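Local coordinates for protein esterase Rv0045c (PDB 6WYN) that hydrolyses carboxylic esters, with a preference for short, straight-chain alkyl esters such as butanoates, probably in ester or lipid metabolism, at residues A[113-118]-A[131-136]; A[159-164]-A[173-178]. All coordinates share one frame; numbering follows the deposited sequence.

Interactions 1 and 2 follow one another along the chain, their centres 14 Å apart, and they meet where helix 130-144 packs on helix 156-167. Ser134 of interaction 1 brings its OG to 3.1 Å from the backbone N of Leu164 in interaction 2, and Asn133 ND2 lies 3.3 Å from Thr160 OG1. Both contacts lie close to the probable active site: helix 156-167 directly follows the probable nucleophile Ser155, strand 174-178 leads into the probable active-site residue Asp179, about 8 Å from Leu177 between side chains, and the side chain of Leu114 lies about 8 Å from that of Ser155 and about 6 Å from Gly91, a position involved in substrate selectivity.

Interaction 1: residues A[113-118]-A[131-136]; sequences DLPGHG and QLNSET
Pro115 and Asn133 carry this contact, which is van der Waals in character. The pyrrolidine ring presents its CB, CG and CD carbons to the amide oxygen: Asn133 OD1 is 3.7 Å from Pro115 CG and 3.8 Å from Pro115 CD, so the oxygen rests against the ring's outer carbons. Asn133 CG stands beside its backbone N (chi1 -67°), which leads the amide from helix 130-144 toward the loop. The other end of the same amide faces Leu114, whose CD1 is 4.2 Å from Asn133 ND2. One helical turn on, Thr136 adds a looser touch, its CG2 4.4 Å from Pro115 CG.

Hydrogen bonds act within the loop and around it. Leu114 to His117 form a type II beta turn, closed by a weak bond from His117 N to Leu114 O. His117 also reaches back over the turn: its ND1 donates to Pro115 O at 2.7 Å, bent to 145° at the hydrogen, with the donor above the carbonyl plane. Asn133 ND2 makes a weak bond to Tyr128 O, which ties the amide to the loop before its own helix. Ile73 of strand 73-78 touches both Pro115 and Thr136.

The arrangement is a strand-to-helix connection of the alpha/beta-hydrolase fold, in which the loop after strand 109-112 packs its turn against the helix that follows.

Interaction 2: residues A[159-164]-A[173-178]; sequences LTAIRL and GELVLV
Leu175 on strand 174-178 directs its side chain at helix 156-167 and meets two successive residues there. From CB, the chain runs to CG beside the backbone N (chi1 -69°), and at CG the two methyls part. CD2 takes the closer position: it presses on Ala161 CB at 3.5 Å, a snug fit for two methyl carbons, and lies 3.6 Å from Ala161 O. The same methyl comes within 4.3 Å of Ile162 N, so it packs on the helix backbone as well as on a side chain. CD1 reaches the flank of Ile162 more loosely, 4.5 Å from Ile162 CG1.

Two residues along the strand, Leu177 continues the apolar surface. Its side chain crosses that of Ile162 at about a right angle, with Leu177 CD1 4.1 Å from Ile162 CD1 and Leu177 CD2 4.1 Å from Ile162 CG1. The small Ala161 thus receives the tip of Leu175, while the longer Ile162 extends to both leucines. Beyond the pair, Ile162 also touches Leu262 and Val266 of helix 260-268, and Ala161 touches Val151 of strand 150-154.

The axes of helix segment 159-164 and strand 174-178 approach to 8.8 Å and run nearly antiparallel, at 160°, as expected within the beta-alpha-beta unit of strand 150-154, helix 156-167 and strand 174-178. Because the meeting side chains are buried and wholly aliphatic, cohesion here rests on the hydrophobic effect and close van der Waals packing, while the probable catalytic residues Ser155 and Asp179 sit just before the helix and just after the strand.

Interaction 1: residues A[113-118]-A[131-136]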
# COMPACT_ATOMS: atom_id res chain seq x y z
N ASP A 113 1.16 7.22 -3.99
CA ASP A 113 -0.29 7.28 -3.66
C ASP A 113 -1.06 6.71 -4.86
O ASP A 113 -0.92 7.24 -5.95
CB ASP A 113 -0.77 8.69 -3.34
CG ASP A 113 -0.31 9.28 -2.01
OD1 ASP A 113 -0.13 8.49 -1.05
OD2 ASP A 113 -0.15 10.54 -1.92
N LEU A 114 -1.76 5.59 -4.67
CA LEU A 114 -2.61 4.99 -5.69
C LEU A 114 -3.70 6.01 -6.05
O LEU A 114 -4.13 6.78 -5.22
CB LEU A 114 -3.24 3.69 -5.19
CG LEU A 114 -2.29 2.51 -4.95
CD1 LEU A 114 -3.13 1.34 -4.51
CD2 LEU A 114 -1.43 2.16 -6.17
N PRO A 115 -4.22 6.00 -7.30
CA PRO A 115 -5.42 6.76 -7.63
C PRO A 115 -6.45 6.60 -6.51
O PRO A 115 -6.65 5.51 -5.92
CB PRO A 115 -5.86 6.14 -8.95
CG PRO A 115 -4.58 5.72 -9.56
CD PRO A 115 -3.69 5.23 -8.43
N GLY A 116 -7.08 7.70 -6.20
CA GLY A 116 -8.16 7.73 -5.21
C GLY A 116 -7.67 7.78 -3.79
O GLY A 116 -8.49 7.65 -2.89
N HIS A 117 -6.37 7.94 -3.57
CA HIS A 117 -5.75 7.84 -2.23
C HIS A 117 -4.66 8.91 -2.06
O HIS A 117 -4.02 9.33 -3.07
CB HIS A 117 -5.14 6.45 -2.09
CG HIS A 117 -6.12 5.32 -2.16
ND1 HIS A 117 -6.48 4.73 -3.35
CD2 HIS A 117 -6.75 4.65 -1.16
CE1 HIS A 117 -7.33 3.75 -3.08
NE2 HIS A 117 -7.52 3.70 -1.74
N GLY A 118 -4.39 9.25 -0.81
CA GLY A 118 -3.32 10.17 -0.42
C GLY A 118 -3.54 11.52 -1.06
O GLY A 118 -4.65 12.07 -0.87
N GLN A 131 -5.77 -2.93 -12.71
CA GLN A 131 -5.50 -2.70 -14.15
C GLN A 131 -5.45 -1.18 -14.49
O GLN A 131 -4.55 -0.80 -15.28
CB GLN A 131 -6.59 -3.39 -14.97
CG GLN A 131 -6.47 -4.93 -14.96
CD GLN A 131 -6.98 -5.84 -13.84
OE1 GLN A 131 -7.49 -5.46 -12.75
NE2 GLN A 131 -6.84 -7.14 -14.15
N LEU A 132 -6.44 -0.43 -14.03
CA LEU A 132 -6.59 1.06 -14.20
C LEU A 132 -5.41 1.75 -13.45
O LEU A 132 -4.68 2.61 -14.04
CB LEU A 132 -7.98 1.47 -13.69
CG LEU A 132 -9.16 1.06 -14.62
CD1 LEU A 132 -10.61 1.30 -14.07
CD2 LEU A 132 -8.99 1.72 -15.97
N ASN A 133 -5.13 1.31 -12.22
CA ASN A 133 -4.03 1.85 -11.37
C ASN A 133 -2.73 1.71 -12.10
O ASN A 133 -2.00 2.71 -12.21
CB ASN A 133 -3.87 1.15 -10.02
CG ASN A 133 -5.04 1.39 -9.15
OD1 ASN A 133 -5.85 2.27 -9.42
ND2 ASN A 133 -5.16 0.57 -8.11
N SER A 134 -2.49 0.52 -12.65
CA SER A 134 -1.27 0.20 -13.42
C SER A 134 -1.16 1.09 -14.67
O SER A 134 -0.07 1.51 -15.00
CB SER A 134 -1.29 -1.25 -13.77
OG SER A 134 -0.02 -1.66 -14.28
N GLU A 135 -2.23 1.29 -15.41
CA GLU A 135 -2.21 2.15 -16.64
C GLU A 135 -1.80 3.59 -16.27
O GLU A 135 -0.96 4.13 -16.92
CB GLU A 135 -3.60 2.16 -17.30
CG GLU A 135 -3.95 0.87 -18.02
CD GLU A 135 -3.24 0.62 -19.35
OE1 GLU A 135 -3.61 -0.37 -20.02
OE2 GLU A 135 -2.32 1.39 -19.72
N THR A 136 -2.40 4.18 -15.26
CA THR A 136 -2.03 5.53 -14.76
C THR A 136 -0.54 5.52 -14.31
O THR A 136 0.24 6.44 -14.70
CB THR A 136 -3.02 5.93 -13.69
OG1 THR A 136 -4.37 5.75 -14.15
CG2 THR A 136 -2.79 7.35 -13.21

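Interaction 2: residues A[159-164]-A[173-178]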
# COMPACT_ATOMS: atom_id res chain seq x y z
N LEU A 159 -1.59 -6.30 -6.23
CA LEU A 159 -2.22 -6.68 -7.53
C LEU A 159 -1.86 -5.61 -8.58
O LEU A 159 -1.52 -5.97 -9.72
CB LEU A 159 -3.73 -6.85 -7.34
CG LEU A 159 -4.14 -7.84 -6.26
CD1 LEU A 159 -5.60 -8.20 -6.39
CD2 LEU A 159 -3.30 -9.10 -6.32
N THR A 160 -1.75 -4.35 -8.16
CA THR A 160 -1.27 -3.26 -9.07
C THR A 160 0.13 -3.62 -9.55
O THR A 160 0.40 -3.52 -10.74
CB THR A 160 -1.39 -1.88 -8.41
OG1 THR A 160 -2.76 -1.74 -8.06
CG2 THR A 160 -0.97 -0.76 -9.32
N ALA A 161 0.97 -4.12 -8.64
CA ALA A 161 2.36 -4.50 -8.96
C ALA A 161 2.37 -5.64 -9.97
O ALA A 161 3.22 -5.62 -10.85
CB ALA A 161 3.12 -4.87 -7.73
N ILE A 162 1.50 -6.62 -9.80
CA ILE A 162 1.43 -7.74 -10.75
C ILE A 162 1.15 -7.16 -12.15
O ILE A 162 1.87 -7.52 -13.06
CB ILE A 162 0.37 -8.76 -10.33
CG1 ILE A 162 0.85 -9.57 -9.13
CG2 ILE A 162 0.04 -9.67 -11.53
CD1 ILE A 162 -0.23 -10.37 -8.46
N ARG A 163 0.14 -6.31 -12.28
CA ARG A 163 -0.24 -5.75 -13.60
C ARG A 163 0.93 -4.93 -14.16
O ARG A 163 1.33 -5.17 -15.34
CB ARG A 163 -1.54 -4.97 -13.50
CG ARG A 163 -2.04 -4.56 -14.89
CD ARG A 163 -1.91 -5.61 -16.01
NE ARG A 163 -2.25 -5.07 -17.31
CZ ARG A 163 -2.18 -5.72 -18.47
NH1 ARG A 163 -2.52 -5.10 -19.60
NH2 ARG A 163 -1.77 -6.98 -18.52
N LEU A 164 1.59 -4.12 -13.34
CA LEU A 164 2.81 -3.40 -13.80
C LEU A 164 3.85 -4.38 -14.32
O LEU A 164 4.46 -4.11 -15.39
CB LEU A 164 3.39 -2.57 -12.66
CG LEU A 164 2.61 -1.31 -12.31
CD1 LEU A 164 3.09 -0.73 -10.98
CD2 LEU A 164 2.77 -0.26 -13.43
N GLY A 173 12.01 -6.01 -11.73
CA GLY A 173 12.88 -7.19 -11.64
C GLY A 173 12.30 -8.23 -10.70
O GLY A 173 12.48 -9.43 -10.96
N GLU A 174 11.59 -7.78 -9.64
CA GLU A 174 11.24 -8.63 -8.48
C GLU A 174 10.00 -8.06 -7.78
O GLU A 174 9.93 -6.83 -7.65
CB GLU A 174 12.53 -8.62 -7.66
CG GLU A 174 12.52 -9.47 -6.45
CD GLU A 174 13.15 -10.84 -6.64
OE1 GLU A 174 14.08 -10.99 -7.49
OE2 GLU A 174 12.73 -11.73 -5.91
N LEU A 175 9.02 -8.91 -7.44
CA LEU A 175 7.78 -8.50 -6.74
C LEU A 175 7.80 -9.04 -5.31
O LEU A 175 8.08 -10.25 -5.10
CB LEU A 175 6.54 -9.05 -7.43
CG LEU A 175 6.22 -8.46 -8.80
CD1 LEU A 175 5.28 -9.35 -9.59
CD2 LEU A 175 5.62 -7.08 -8.65
N VAL A 176 7.38 -8.21 -4.37
CA VAL A 176 7.03 -8.65 -3.01
C VAL A 176 5.57 -8.28 -2.80
O VAL A 176 5.26 -7.07 -2.84
CB VAL A 176 7.96 -8.05 -1.95
CG1 VAL A 176 7.57 -8.54 -0.58
CG2 VAL A 176 9.44 -8.33 -2.24
N LEU A 177 4.73 -9.29 -2.62
CA LEU A 177 3.28 -9.15 -2.36
C LEU A 177 3.08 -9.19 -0.86
O LEU A 177 3.49 -10.23 -0.21
CB LEU A 177 2.51 -10.30 -3.03
CG LEU A 177 2.56 -10.36 -4.55
CD1 LEU A 177 1.70 -11.51 -5.03
CD2 LEU A 177 2.04 -9.07 -5.19
N VAL A 178 2.41 -8.19 -0.30
CA VAL A 178 2.09 -8.23 1.16
C VAL A 178 0.64 -8.62 1.34
O VAL A 178 -0.26 -7.81 1.04
CB VAL A 178 2.50 -6.93 1.85
CG1 VAL A 178 2.21 -6.94 3.34
CG2 VAL A 178 3.97 -6.67 1.61